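PDB 6LXU: L-methionine gamma-lyase from Fusobacterium nucleatum subsp. nucleatum, which is a pyridoxal-phosphate-dependent enzyme of the Cys/Met metabolism family, with the fold of the aminotransferase-like superfamily. Local coordinates for residues 152-157 / 180-185; 79-84 / 226-231; 282-287 / 393-398; 166-171 / 301-306; 351-356 / 370-375. All coordinates share one frame; numbering follows the deposited sequence.

Contact 1. Residues 152-157 / 180-185; sequences RVVYLE and PNTLVI
Two neighbouring strands of a beta-alpha-beta unit meet here, with Val153, Val154 and Tyr155 paired in parallel with Leu183, Val184 and Ile185. Four backbone bonds join them. Leu183 N donates to Arg152 O at 2.8 Å, and Leu156 N to Ile185 O at 2.8 Å. Between them lie Val154 N to Leu183 O and Ile185 N to Val154 O.

On the face of Val153 and Tyr155, Ile185 splits its branches. Its CD1 reaches Val153 CG1 at 3.8 Å. Its CG2 lies 3.7 Å from Tyr155 CE2. Helix 89-100 covers this face. On the other face Val154 CG2 meets Thr182 CG2 at 3.8 Å, and Leu156 CD1 touches Val184 CG1. Helix 169-176, which connects the two strands, packs on that side. Thr182 OG1 bonds to Thr151 O.

Arg152 closes the start of the pair. Chi2 of 56° bends its chain, and CD lies 3.4 Å from Asn181 O. Farther along, NH1 donates to that same Asn181 O at 2.9 Å, with the oxygen in the guanidinium plane. Leu183 CD1 sits 3.6 Å above that plane, over its centre. NE bonds to Val100 O, so two backbone carbonyls help fix the flat group.

Adjacent parallel strands with a helix packed on each face are characteristic of the large domain of fold type I pyridoxal-phosphate enzymes, whose central sheet is seven-stranded.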
# COMPACT_ATOMS: atom_id res chain seq x y z
N ARG A 152 4.24 41.34 -4.62
CA ARG A 152 5.08 40.32 -4.02
C ARG A 152 5.23 39.07 -4.91
O ARG A 152 6.22 38.37 -4.80
CB ARG A 152 4.51 39.94 -2.65
CG ARG A 152 5.22 38.84 -1.90
CD ARG A 152 6.70 39.11 -1.67
NE ARG A 152 7.29 38.13 -0.76
CZ ARG A 152 8.58 37.84 -0.67
NH1 ARG A 152 9.48 38.45 -1.46
NH2 ARG A 152 9.00 36.95 0.21
N VAL A 153 4.21 38.79 -5.72
CA VAL A 153 4.20 37.60 -6.56
C VAL A 153 3.69 37.95 -7.94
O VAL A 153 2.68 38.63 -8.10
CB VAL A 153 3.30 36.49 -5.96
CG1 VAL A 153 3.01 35.37 -6.97
CG2 VAL A 153 3.91 35.92 -4.70
N VAL A 154 4.41 37.45 -8.95
CA VAL A 154 3.90 37.33 -10.30
C VAL A 154 3.74 35.83 -10.53
O VAL A 154 4.72 35.09 -10.44
CB VAL A 154 4.83 38.00 -11.34
CG1 VAL A 154 4.41 37.66 -12.76
CG2 VAL A 154 4.82 39.51 -11.13
N TYR A 155 2.50 35.38 -10.76
CA TYR A 155 2.17 33.96 -10.83
C TYR A 155 1.78 33.63 -12.26
O TYR A 155 0.88 34.27 -12.81
CB TYR A 155 1.04 33.64 -9.86
CG TYR A 155 0.72 32.16 -9.77
CD1 TYR A 155 -0.05 31.55 -10.72
CD2 TYR A 155 1.23 31.39 -8.74
CE1 TYR A 155 -0.32 30.19 -10.67
CE2 TYR A 155 0.95 30.02 -8.66
CZ TYR A 155 0.18 29.43 -9.63
OH TYR A 155 -0.10 28.07 -9.53
N LEU A 156 2.46 32.65 -12.85
CA LEU A 156 2.31 32.34 -14.28
C LEU A 156 2.06 30.87 -14.52
O LEU A 156 2.45 30.01 -13.72
CB LEU A 156 3.57 32.75 -15.05
CG LEU A 156 4.04 34.19 -14.83
CD1 LEU A 156 5.42 34.40 -15.42
CD2 LEU A 156 3.05 35.18 -15.41
N GLU A 157 1.48 30.57 -15.67
CA GLU A 157 1.15 29.19 -16.04
C GLU A 157 1.22 29.09 -17.55
O GLU A 157 0.55 29.86 -18.23
CB GLU A 157 -0.25 28.88 -15.52
CG GLU A 157 -0.67 27.43 -15.58
CD GLU A 157 -2.05 27.20 -15.01
OE1 GLU A 157 -2.49 27.88 -14.01
OE2 GLU A 157 -2.73 26.31 -15.56
N PRO A 180 12.60 44.54 -6.63
CA PRO A 180 13.49 43.59 -5.94
C PRO A 180 12.81 42.65 -4.92
O PRO A 180 13.45 41.69 -4.49
CB PRO A 180 14.49 44.51 -5.21
CG PRO A 180 13.76 45.78 -5.02
CD PRO A 180 12.91 45.94 -6.25
N ASN A 181 11.58 42.96 -4.53
CA ASN A 181 10.83 42.12 -3.60
C ASN A 181 9.88 41.12 -4.30
O ASN A 181 9.22 40.34 -3.61
CB ASN A 181 10.02 43.03 -2.67
CG ASN A 181 9.57 42.33 -1.40
OD1 ASN A 181 10.36 41.62 -0.75
ND2 ASN A 181 8.31 42.54 -1.02
N THR A 182 9.80 41.13 -5.63
CA THR A 182 8.82 40.29 -6.33
C THR A 182 9.36 38.90 -6.63
O THR A 182 10.45 38.75 -7.20
CB THR A 182 8.37 40.95 -7.63
OG1 THR A 182 7.86 42.27 -7.36
CG2 THR A 182 7.29 40.13 -8.34
N LEU A 183 8.58 37.87 -6.28
CA LEU A 183 8.89 36.48 -6.63
C LEU A 183 8.05 36.05 -7.82
O LEU A 183 6.86 36.36 -7.89
CB LEU A 183 8.58 35.56 -5.46
CG LEU A 183 9.44 35.77 -4.21
CD1 LEU A 183 8.83 35.03 -3.03
CD2 LEU A 183 10.88 35.34 -4.46
N VAL A 184 8.68 35.32 -8.74
CA VAL A 184 8.00 34.75 -9.88
C VAL A 184 7.77 33.26 -9.60
O VAL A 184 8.71 32.53 -9.32
CB VAL A 184 8.80 34.94 -11.19
CG1 VAL A 184 8.03 34.37 -12.37
CG2 VAL A 184 9.11 36.41 -11.43
N ILE A 185 6.49 32.86 -9.69
CA ILE A 185 6.06 31.48 -9.41
C ILE A 185 5.43 30.96 -10.68
O ILE A 185 4.57 31.62 -11.25
CB ILE A 185 5.05 31.43 -8.24
CG1 ILE A 185 5.65 32.10 -7.00
CG2 ILE A 185 4.63 30.00 -7.97
CD1 ILE A 185 4.71 32.20 -5.82

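Contact 2. Residues 79-84 / 226-231; sequences EGEAGI and VTRQEL
Glu81 and Ala82 meet residues 227-229 where strand 223-227 turns into helix 229-244. The backbone bonds join Ala82 and Thr227 as an antiparallel hydrogen-bonded pair. Thr227 N donates to Ala82 O at 3.0 Å. The return bond, Ala82 N to Thr227 O, is weak. Val226 CA also makes a CA-H...O contact of 3.3 Å with Ala82 O.

The charged part is the Glu81 carboxylate. Gln229 N donates to Glu81 OE1 at 2.8 Å, almost straight (177°). It meets the oxygen on its anti side, 31° out of the carboxylate plane. A water donates to the same OE1 and accepts from Glu230 N. Arg228, at the N-cap position, directs its guanidinium elsewhere: NH1 forms a salt bridge with Asp204, and NE a long, weak one with Glu230.

The remaining contacts are van der Waals. Val226 CG1 meets Gly80 CA, carbon to carbon, at 3.7 Å. Ala82 CB packs beside the Gln229 amide, 3.6 Å from its OE1, while NE2 of that amide bonds to Asp233.

Glu81 OE1 thus takes one N-H from the first turn of helix 229-244 directly and a second through water. The negative charge of the carboxylate would probably be stabilised by the helix start.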
# COMPACT_ATOMS: atom_id res chain seq x y z
N GLU A 79 16.40 21.27 -12.01
CA GLU A 79 17.71 21.90 -11.79
C GLU A 79 17.62 23.05 -10.80
O GLU A 79 18.21 24.12 -10.99
CB GLU A 79 18.36 22.29 -13.12
CG GLU A 79 18.59 21.09 -14.03
CD GLU A 79 19.25 21.44 -15.34
OE1 GLU A 79 20.20 22.26 -15.35
OE2 GLU A 79 18.83 20.90 -16.37
N GLY A 80 16.88 22.81 -9.72
CA GLY A 80 16.82 23.71 -8.58
C GLY A 80 17.48 23.14 -7.35
O GLY A 80 17.87 21.97 -7.31
N GLU A 81 17.58 23.97 -6.32
CA GLU A 81 18.31 23.57 -5.12
C GLU A 81 17.58 22.57 -4.24
O GLU A 81 18.20 21.71 -3.64
CB GLU A 81 18.66 24.78 -4.27
CG GLU A 81 19.59 25.77 -4.96
CD GLU A 81 20.00 26.94 -4.08
OE1 GLU A 81 19.59 27.03 -2.91
OE2 GLU A 81 20.78 27.80 -4.57
N ALA A 82 16.26 22.74 -4.12
CA ALA A 82 15.50 22.05 -3.09
C ALA A 82 14.08 21.77 -3.55
O ALA A 82 13.48 22.58 -4.23
CB ALA A 82 15.46 22.92 -1.84
N GLY A 83 13.59 20.60 -3.16
CA GLY A 83 12.22 20.20 -3.42
C GLY A 83 11.40 20.06 -2.16
O GLY A 83 11.94 19.77 -1.09
N ILE A 84 10.09 20.29 -2.28
CA ILE A 84 9.14 20.06 -1.20
C ILE A 84 7.94 19.35 -1.80
O ILE A 84 7.46 19.73 -2.86
CB ILE A 84 8.63 21.36 -0.56
CG1 ILE A 84 9.74 22.40 -0.40
CG2 ILE A 84 8.00 21.07 0.78
CD1 ILE A 84 9.16 23.73 -0.03
N VAL A 226 9.75 23.33 -6.32
CA VAL A 226 11.21 23.43 -6.42
C VAL A 226 11.61 24.89 -6.36
O VAL A 226 11.06 25.72 -7.07
CB VAL A 226 11.77 22.78 -7.69
CG1 VAL A 226 13.30 22.87 -7.70
CG2 VAL A 226 11.34 21.32 -7.78
N THR A 227 12.59 25.19 -5.51
CA THR A 227 13.10 26.54 -5.38
C THR A 227 14.46 26.51 -4.67
O THR A 227 15.01 25.45 -4.39
CB THR A 227 12.05 27.44 -4.67
OG1 THR A 227 12.49 28.81 -4.69
CG2 THR A 227 11.80 27.04 -3.24
N ARG A 228 14.99 27.71 -4.40
CA ARG A 228 16.24 27.85 -3.65
C ARG A 228 16.05 27.39 -2.21
O ARG A 228 14.93 27.51 -1.66
CB ARG A 228 16.72 29.31 -3.61
CG ARG A 228 16.95 29.98 -4.93
CD ARG A 228 17.31 31.45 -4.74
NE ARG A 228 16.27 32.34 -4.21
CZ ARG A 228 15.36 33.03 -4.93
NH1 ARG A 228 15.29 32.89 -6.25
NH2 ARG A 228 14.50 33.84 -4.32
N GLN A 229 17.11 26.90 -1.59
CA GLN A 229 17.01 26.33 -0.24
C GLN A 229 16.38 27.27 0.78
O GLN A 229 15.55 26.82 1.59
CB GLN A 229 18.39 25.91 0.28
CG GLN A 229 18.33 25.01 1.51
CD GLN A 229 17.84 23.63 1.17
OE1 GLN A 229 18.39 22.99 0.27
NE2 GLN A 229 16.80 23.16 1.86
N GLU A 230 16.76 28.54 0.75
CA GLU A 230 16.25 29.52 1.72
C GLU A 230 14.72 29.63 1.65
O GLU A 230 14.05 29.65 2.69
CB GLU A 230 16.93 30.89 1.55
CG GLU A 230 16.67 31.62 0.23
CD GLU A 230 17.62 32.78 -0.02
OE1 GLU A 230 18.06 33.45 0.94
OE2 GLU A 230 17.92 33.04 -1.21
N LEU A 231 14.19 29.71 0.44
CA LEU A 231 12.74 29.78 0.25
C LEU A 231 12.08 28.45 0.56
O LEU A 231 11.01 28.41 1.18
CB LEU A 231 12.37 30.22 -1.17
CG LEU A 231 12.52 31.70 -1.53
CD1 LEU A 231 12.33 31.91 -3.03
CD2 LEU A 231 11.54 32.57 -0.76
O HOH W 1 19.19 29.24 -0.85
O HOH W 2 18.07 20.65 -1.08

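Contact 3. Residues 282-287 / 393-398; sequences NKHPKV and QGLEKI
Lys286 and His284 carry this contact, against Leu395 and the chain terminus. Lys286 extends its chain, and NZ donates to two main-chain oxygens, one of them of the terminal carboxylate. The bond to Leu395 O is 2.9 Å and that to Ile398 O is 2.8 Å. The carboxylate oxygen, Ile398 O, is met in the plane of its carbonyl. Opposite charge would probably strengthen that bond. Lys286 CD also rests 4.1 Å from Ile398 CB.

Beside this grip, His284 and Leu395 meet tip to tip. Leu395 CD1 lies over one face of the imidazole, 3.7 Å from the centroid and offset toward the rim, a CH-pi contact.

The next shell positions these groups. His284 ND1 accepts from Lys286 N at 3.1 Å, in the ring plane, which helps set the rotation of the ring. His284 to Val287 form a type I turn, closed by Val287 N to His284 O. Leu395 O takes a second bond, from Ile398 N at 3.2 Å, on the opposite face of its plane from Lys286 NZ. Further out, His284 meets the Phe280 ring and makes a weak bond through NE2 to Glu392.

The turn links helix 263-282 to strand 287-291. Residues 395-398 lie against it, with Leu395 and Ile398 also packed on strand 314-319 and helix 322-332.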
# COMPACT_ATOMS: atom_id res chain seq x y z
N ASN A 282 -6.11 18.46 -37.07
CA ASN A 282 -6.02 19.74 -37.78
C ASN A 282 -6.40 19.61 -39.26
O ASN A 282 -6.79 20.62 -39.86
CB ASN A 282 -4.62 20.32 -37.65
CG ASN A 282 -4.60 21.83 -37.79
OD1 ASN A 282 -5.51 22.52 -37.34
ND2 ASN A 282 -3.52 22.35 -38.37
N LYS A 283 -6.29 18.41 -39.82
CA LYS A 283 -6.72 18.13 -41.21
C LYS A 283 -8.13 17.56 -41.29
O LYS A 283 -8.60 17.28 -42.40
CB LYS A 283 -5.72 17.17 -41.87
CG LYS A 283 -4.34 17.77 -42.06
CD LYS A 283 -3.32 16.75 -42.55
CE LYS A 283 -1.99 17.40 -42.88
NZ LYS A 283 -0.91 16.40 -43.12
N HIS A 284 -8.81 17.39 -40.17
CA HIS A 284 -10.11 16.73 -40.19
C HIS A 284 -11.21 17.72 -40.54
O HIS A 284 -11.30 18.76 -39.91
CB HIS A 284 -10.43 16.07 -38.85
CG HIS A 284 -11.50 15.04 -38.96
ND1 HIS A 284 -12.83 15.37 -39.09
CD2 HIS A 284 -11.44 13.69 -38.99
CE1 HIS A 284 -13.55 14.26 -39.19
NE2 HIS A 284 -12.73 13.23 -39.12
N PRO A 285 -12.08 17.37 -41.52
CA PRO A 285 -13.14 18.33 -41.91
C PRO A 285 -14.13 18.75 -40.84
O PRO A 285 -14.68 19.86 -40.93
CB PRO A 285 -13.86 17.62 -43.07
CG PRO A 285 -12.90 16.61 -43.57
CD PRO A 285 -12.06 16.19 -42.40
N LYS A 286 -14.35 17.93 -39.81
CA LYS A 286 -15.30 18.28 -38.74
C LYS A 286 -14.71 19.08 -37.59
O LYS A 286 -15.43 19.51 -36.69
CB LYS A 286 -16.00 17.03 -38.24
CG LYS A 286 -16.87 16.40 -39.32
CD LYS A 286 -17.69 15.25 -38.80
CE LYS A 286 -18.44 14.58 -39.93
NZ LYS A 286 -19.14 13.36 -39.47
N VAL A 287 -13.40 19.31 -37.65
CA VAL A 287 -12.68 20.06 -36.63
C VAL A 287 -12.37 21.40 -37.26
O VAL A 287 -11.72 21.45 -38.30
CB VAL A 287 -11.38 19.33 -36.22
CG1 VAL A 287 -10.57 20.17 -35.25
CG2 VAL A 287 -11.72 17.98 -35.60
N GLN A 393 -13.86 7.13 -35.63
CA GLN A 393 -15.22 6.56 -35.61
C GLN A 393 -16.19 7.44 -34.84
O GLN A 393 -17.35 7.56 -35.24
CB GLN A 393 -15.23 5.09 -35.14
CG GLN A 393 -14.89 4.84 -33.67
CD GLN A 393 -16.01 5.14 -32.70
OE1 GLN A 393 -17.20 5.10 -33.05
NE2 GLN A 393 -15.65 5.46 -31.46
N GLY A 394 -15.73 8.10 -33.77
CA GLY A 394 -16.58 9.02 -33.04
C GLY A 394 -16.95 10.24 -33.87
O GLY A 394 -18.11 10.70 -33.87
N LEU A 395 -15.97 10.79 -34.57
CA LEU A 395 -16.20 11.95 -35.44
C LEU A 395 -17.16 11.62 -36.59
O LEU A 395 -17.94 12.50 -37.01
CB LEU A 395 -14.88 12.49 -36.00
CG LEU A 395 -13.96 13.18 -34.98
CD1 LEU A 395 -12.56 13.28 -35.54
CD2 LEU A 395 -14.50 14.54 -34.58
N GLU A 396 -17.14 10.38 -37.08
CA GLU A 396 -18.08 9.93 -38.12
C GLU A 396 -19.54 10.05 -37.69
O GLU A 396 -20.42 10.23 -38.53
CB GLU A 396 -17.80 8.48 -38.53
CG GLU A 396 -16.57 8.29 -39.41
CD GLU A 396 -16.22 6.83 -39.69
OE1 GLU A 396 -16.78 5.92 -39.05
OE2 GLU A 396 -15.36 6.60 -40.57
N LYS A 397 -19.80 9.95 -36.38
CA LYS A 397 -21.16 10.01 -35.84
C LYS A 397 -21.75 11.42 -35.76
O LYS A 397 -22.95 11.56 -35.52
CB LYS A 397 -21.24 9.37 -34.45
CG LYS A 397 -20.65 7.97 -34.32
CD LYS A 397 -21.20 6.99 -35.33
CE LYS A 397 -20.75 5.57 -35.03
NZ LYS A 397 -19.30 5.37 -35.30
N ILE A 398 -20.93 12.45 -35.92
CA ILE A 398 -21.43 13.82 -35.87
C ILE A 398 -22.13 14.11 -37.19
O ILE A 398 -21.52 14.01 -38.25
CB ILE A 398 -20.30 14.86 -35.66
CG1 ILE A 398 -19.59 14.62 -34.32
CG2 ILE A 398 -20.86 16.28 -35.72
CD1 ILE A 398 -18.25 15.32 -34.22
OXT ILE A 398 -23.32 14.47 -37.22

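Contact 4. Residues 166-171 / 301-306; sequences IVDLEA and YEIAKK
Ile303, Ile166 and Asp168 give most of the surface buried here, where helix 301-307 meets the loop leading into helix 169-176. The CG2 methyl of Ile303 is their common meeting point. In Ile303, chi1 of -66° sets CG1 anti to the carbonyl carbon and leaves CG2 anti to the backbone N. That methyl lies 3.7 Å from Ile166 CG2. It is equally near the backbone of the other segment, 3.7 Å from Asp168 CA. Val167 O is only slightly farther from it.

Ile166 points toward helix 301-307. The two isoleucines lie alongside each other, running opposite ways. Ile166 CG2 also lies 3.8 Å from Ala304 N, against the helix backbone. Its other branch is looser, with CG1 at 4.2 Å from Ala304 CB. Ile166 also packs on Thr158 and Pro159.

Asp168 crosses Ile303 at about a right angle. Its CB is 3.8 Å from Ile303 CG2, and Ile303 CG1 runs beside Asp168 OD2 at 3.9 Å. Asp168 is the N-cap of helix 169-176, and its OD1 accepts from Ala171 N at 3.0 Å, from above the carboxylate plane. OD1 thus helps hold the side chain, while CB and OD2 lie against Ile303.

Gln307, just beyond the second segment, adds polar links through NE2 to Val167 O and through OE1 to Leu169 N.

Between the two segments themselves the contact is thus held by van der Waals packing alone, while Asp168 OD1 caps helix 169-176.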
# COMPACT_ATOMS: atom_id res chain seq x y z
N ILE A 166 0.22 30.40 -24.38
CA ILE A 166 1.65 30.44 -24.14
C ILE A 166 2.04 31.85 -23.68
O ILE A 166 1.60 32.85 -24.27
CB ILE A 166 2.43 30.11 -25.44
CG1 ILE A 166 2.09 28.70 -25.97
CG2 ILE A 166 3.93 30.26 -25.24
CD1 ILE A 166 2.42 27.57 -25.00
N VAL A 167 2.86 31.93 -22.64
CA VAL A 167 3.42 33.21 -22.19
C VAL A 167 4.91 33.04 -21.99
O VAL A 167 5.40 31.93 -21.76
CB VAL A 167 2.72 33.78 -20.93
CG1 VAL A 167 1.21 33.84 -21.15
CG2 VAL A 167 3.05 33.00 -19.68
N ASP A 168 5.64 34.15 -22.12
CA ASP A 168 7.10 34.13 -22.19
C ASP A 168 7.69 34.23 -20.79
O ASP A 168 7.75 35.32 -20.22
CB ASP A 168 7.58 35.29 -23.07
CG ASP A 168 9.06 35.20 -23.43
OD1 ASP A 168 9.86 34.83 -22.57
OD2 ASP A 168 9.39 35.56 -24.59
N LEU A 169 8.13 33.10 -20.24
CA LEU A 169 8.57 33.07 -18.85
C LEU A 169 9.79 33.94 -18.59
O LEU A 169 9.86 34.61 -17.57
CB LEU A 169 8.84 31.64 -18.43
CG LEU A 169 7.61 30.72 -18.43
CD1 LEU A 169 8.04 29.33 -17.98
CD2 LEU A 169 6.52 31.27 -17.52
N GLU A 170 10.78 33.87 -19.49
CA GLU A 170 11.99 34.67 -19.30
C GLU A 170 11.69 36.17 -19.34
O GLU A 170 12.16 36.93 -18.49
CB GLU A 170 13.04 34.31 -20.34
CG GLU A 170 14.34 35.08 -20.13
CD GLU A 170 15.41 34.81 -21.15
OE1 GLU A 170 15.28 33.88 -21.98
OE2 GLU A 170 16.40 35.60 -21.13
N ALA A 171 10.90 36.58 -20.30
CA ALA A 171 10.56 37.99 -20.46
C ALA A 171 9.73 38.51 -19.30
O ALA A 171 10.01 39.58 -18.74
CB ALA A 171 9.82 38.21 -21.76
N TYR A 301 3.53 30.68 -30.84
CA TYR A 301 4.29 29.52 -31.31
C TYR A 301 5.80 29.74 -31.14
O TYR A 301 6.53 28.85 -30.70
CB TYR A 301 3.95 29.22 -32.78
CG TYR A 301 4.95 28.32 -33.47
CD1 TYR A 301 4.99 26.95 -33.19
CD2 TYR A 301 5.86 28.83 -34.40
CE1 TYR A 301 5.92 26.13 -33.81
CE2 TYR A 301 6.79 28.01 -35.02
CZ TYR A 301 6.81 26.67 -34.72
OH TYR A 301 7.72 25.84 -35.33
N GLU A 302 6.26 30.93 -31.51
CA GLU A 302 7.70 31.21 -31.46
C GLU A 302 8.23 31.24 -30.03
O GLU A 302 9.36 30.81 -29.79
CB GLU A 302 8.04 32.51 -32.20
CG GLU A 302 7.76 32.48 -33.71
CD GLU A 302 8.63 31.52 -34.50
OE1 GLU A 302 9.68 31.06 -34.02
OE2 GLU A 302 8.26 31.23 -35.67
N ILE A 303 7.40 31.68 -29.08
CA ILE A 303 7.78 31.64 -27.66
C ILE A 303 7.85 30.18 -27.18
O ILE A 303 8.80 29.77 -26.51
CB ILE A 303 6.78 32.44 -26.80
CG1 ILE A 303 6.86 33.94 -27.13
CG2 ILE A 303 7.03 32.22 -25.31
CD1 ILE A 303 5.66 34.74 -26.69
N ALA A 304 6.85 29.38 -27.56
CA ALA A 304 6.85 27.96 -27.21
C ALA A 304 8.10 27.27 -27.75
O ALA A 304 8.73 26.48 -27.05
CB ALA A 304 5.60 27.27 -27.75
N LYS A 305 8.46 27.58 -28.99
CA LYS A 305 9.65 27.00 -29.61
C LYS A 305 10.94 27.36 -28.86
O LYS A 305 11.88 26.58 -28.82
CB LYS A 305 9.75 27.43 -31.07
CG LYS A 305 10.82 26.70 -31.87
CD LYS A 305 10.82 27.18 -33.31
CE LYS A 305 11.85 26.44 -34.14
NZ LYS A 305 11.98 27.01 -35.50
N LYS A 306 10.99 28.55 -28.26
CA LYS A 306 12.17 28.96 -27.51
C LYS A 306 12.27 28.35 -26.13
O LYS A 306 13.37 28.11 -25.65
CB LYS A 306 12.17 30.47 -27.32
CG LYS A 306 12.46 31.33 -28.53
CD LYS A 306 13.92 31.22 -28.90
CE LYS A 306 14.32 32.21 -29.97
NZ LYS A 306 15.78 32.14 -30.22

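Contact 5. Residues 351-356 / 370-375; sequences HPASMT and ITDGLV
The imidazole of His351 meets Asp372 and Leu374 at its edge, where two carbonyl oxygens lie near the ring plane. NE2 donates to Asp372 O at 2.8 Å, and the bond is fairly straight (167°). The oxygen is only 8° out of the ring plane. Beside it CD2 lies 3.2 Å from Leu374 O. Val375 CG2 approaches the ring obliquely. On the far edge ND1 and Ser354 OG are hydrogen-bonded at 2.7 Å, so both nitrogens hold the ring's rotation. With chi1 at 175°, CG stands anti to the backbone N and beside the carbonyl carbon.

The turn that receives the histidine is type I, from Thr371 to Leu374. Asp372 directs its carboxylate to Arg365 and Lys362, while its carbonyl serves the histidine. Gly373 N bonds to Glu318.

A water bridges the two segments. It accepts from Ala353 N at 2.8 Å and donates to Thr371 O and Leu374 O. Three backbone groups are thereby joined through one molecule.

Van der Waals contacts complete the joint. Pro352 CB makes an apolar contact with Ile370 CG2 at 3.8 Å. The same methyl lies 3.8 Å from Ala353 N, and Pro352 CD lies 3.3 Å from Leu374 O.

Ser354, Met355 and Thr356 pack on Ala43, Phe40 and Phe50 of the second subunit. The arrangement joins the loop after strand 348-350 to the turn that enters its antiparallel neighbour 374-378, in the smaller sheet of the C-terminal domain of fold type I enzymes.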
# COMPACT_ATOMS: atom_id res chain seq x y z
N HIS A 351 -15.47 17.60 -22.52
CA HIS A 351 -16.17 18.62 -23.31
C HIS A 351 -16.67 19.63 -22.28
O HIS A 351 -17.73 19.42 -21.69
CB HIS A 351 -17.32 17.96 -24.07
CG HIS A 351 -18.19 18.92 -24.81
ND1 HIS A 351 -19.56 18.92 -24.69
CD2 HIS A 351 -17.88 19.89 -25.70
CE1 HIS A 351 -20.06 19.86 -25.48
NE2 HIS A 351 -19.06 20.47 -26.10
N PRO A 352 -15.88 20.69 -22.02
CA PRO A 352 -16.22 21.54 -20.88
C PRO A 352 -17.64 22.11 -20.89
O PRO A 352 -18.26 22.21 -19.82
CB PRO A 352 -15.17 22.64 -20.94
CG PRO A 352 -14.00 22.02 -21.60
CD PRO A 352 -14.53 20.99 -22.54
N ALA A 353 -18.17 22.46 -22.07
CA ALA A 353 -19.49 23.09 -22.12
C ALA A 353 -20.59 22.21 -21.54
O ALA A 353 -21.53 22.74 -20.94
CB ALA A 353 -19.84 23.51 -23.55
N SER A 354 -20.50 20.89 -21.72
CA SER A 354 -21.50 19.97 -21.19
C SER A 354 -21.10 19.29 -19.88
O SER A 354 -21.94 18.64 -19.27
CB SER A 354 -21.82 18.88 -22.21
OG SER A 354 -20.72 18.00 -22.39
N MET A 355 -19.84 19.44 -19.46
CA MET A 355 -19.30 18.66 -18.34
C MET A 355 -18.92 19.61 -17.20
O MET A 355 -19.79 19.96 -16.39
CB MET A 355 -18.16 17.75 -18.84
CG MET A 355 -18.71 16.70 -19.79
SD MET A 355 -17.48 15.65 -20.59
CE MET A 355 -16.73 14.82 -19.19
N THR A 356 -17.68 20.08 -17.16
CA THR A 356 -17.22 20.91 -16.06
C THR A 356 -18.02 22.21 -15.93
O THR A 356 -18.19 22.72 -14.81
CB THR A 356 -15.74 21.29 -16.20
OG1 THR A 356 -15.52 21.83 -17.50
CG2 THR A 356 -14.85 20.08 -16.03
N ILE A 370 -14.87 29.31 -22.73
CA ILE A 370 -15.38 27.98 -23.06
C ILE A 370 -16.41 28.13 -24.17
O ILE A 370 -17.48 28.72 -23.98
CB ILE A 370 -15.99 27.28 -21.82
CG1 ILE A 370 -14.94 27.12 -20.71
CG2 ILE A 370 -16.61 25.93 -22.21
CD1 ILE A 370 -13.71 26.32 -21.09
N THR A 371 -16.06 27.62 -25.34
CA THR A 371 -16.90 27.65 -26.52
C THR A 371 -17.62 26.31 -26.67
O THR A 371 -17.15 25.28 -26.15
CB THR A 371 -16.04 27.98 -27.75
OG1 THR A 371 -14.82 27.23 -27.68
CG2 THR A 371 -15.67 29.45 -27.78
N ASP A 372 -18.76 26.30 -27.36
CA ASP A 372 -19.66 25.15 -27.37
C ASP A 372 -19.06 23.89 -27.97
O ASP A 372 -19.47 22.79 -27.59
CB ASP A 372 -20.96 25.48 -28.11
CG ASP A 372 -22.01 26.16 -27.23
OD1 ASP A 372 -21.70 26.50 -26.07
OD2 ASP A 372 -23.16 26.33 -27.71
N GLY A 373 -18.17 24.03 -28.94
CA GLY A 373 -17.54 22.88 -29.56
C GLY A 373 -16.16 22.51 -29.03
O GLY A 373 -15.52 21.65 -29.60
N LEU A 374 -15.73 23.15 -27.95
CA LEU A 374 -14.37 22.93 -27.43
C LEU A 374 -14.25 21.58 -26.73
O LEU A 374 -15.02 21.28 -25.82
CB LEU A 374 -13.98 24.05 -26.49
CG LEU A 374 -12.50 24.09 -26.06
CD1 LEU A 374 -11.58 24.47 -27.21
CD2 LEU A 374 -12.33 25.07 -24.91
N VAL A 375 -13.27 20.79 -27.16
CA VAL A 375 -12.95 19.49 -26.57
C VAL A 375 -11.49 19.54 -26.12
O VAL A 375 -10.63 20.05 -26.84
CB VAL A 375 -13.19 18.36 -27.58
CG1 VAL A 375 -12.79 17.00 -26.99
CG2 VAL A 375 -14.66 18.36 -28.01
O HOH W 3 -16.81 22.94 -24.49

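Contacts 1 and 2 hold the same seven-stranded sheet and touch where Leu183 packs on Arg228 and Leu231. Contact 1 is buried and built on regular parallel strand bonds. Contact 2 is partly buried, at an antiparallel outer strand, and adds a carboxylate at a helix start. Contact 4 shares helix 169-176 with the beta-alpha-beta unit of contact 1 and is buried, but held across its segments by van der Waals contact, with no direct polar bond. Contacts 3 and 5 belong to the smaller sheet and its helices, with centres about 16 Å apart. Contact 5 is buried and relies on histidine, water and carbonyls. Contact 3 lies at the surface, where a lysine grips the chain end.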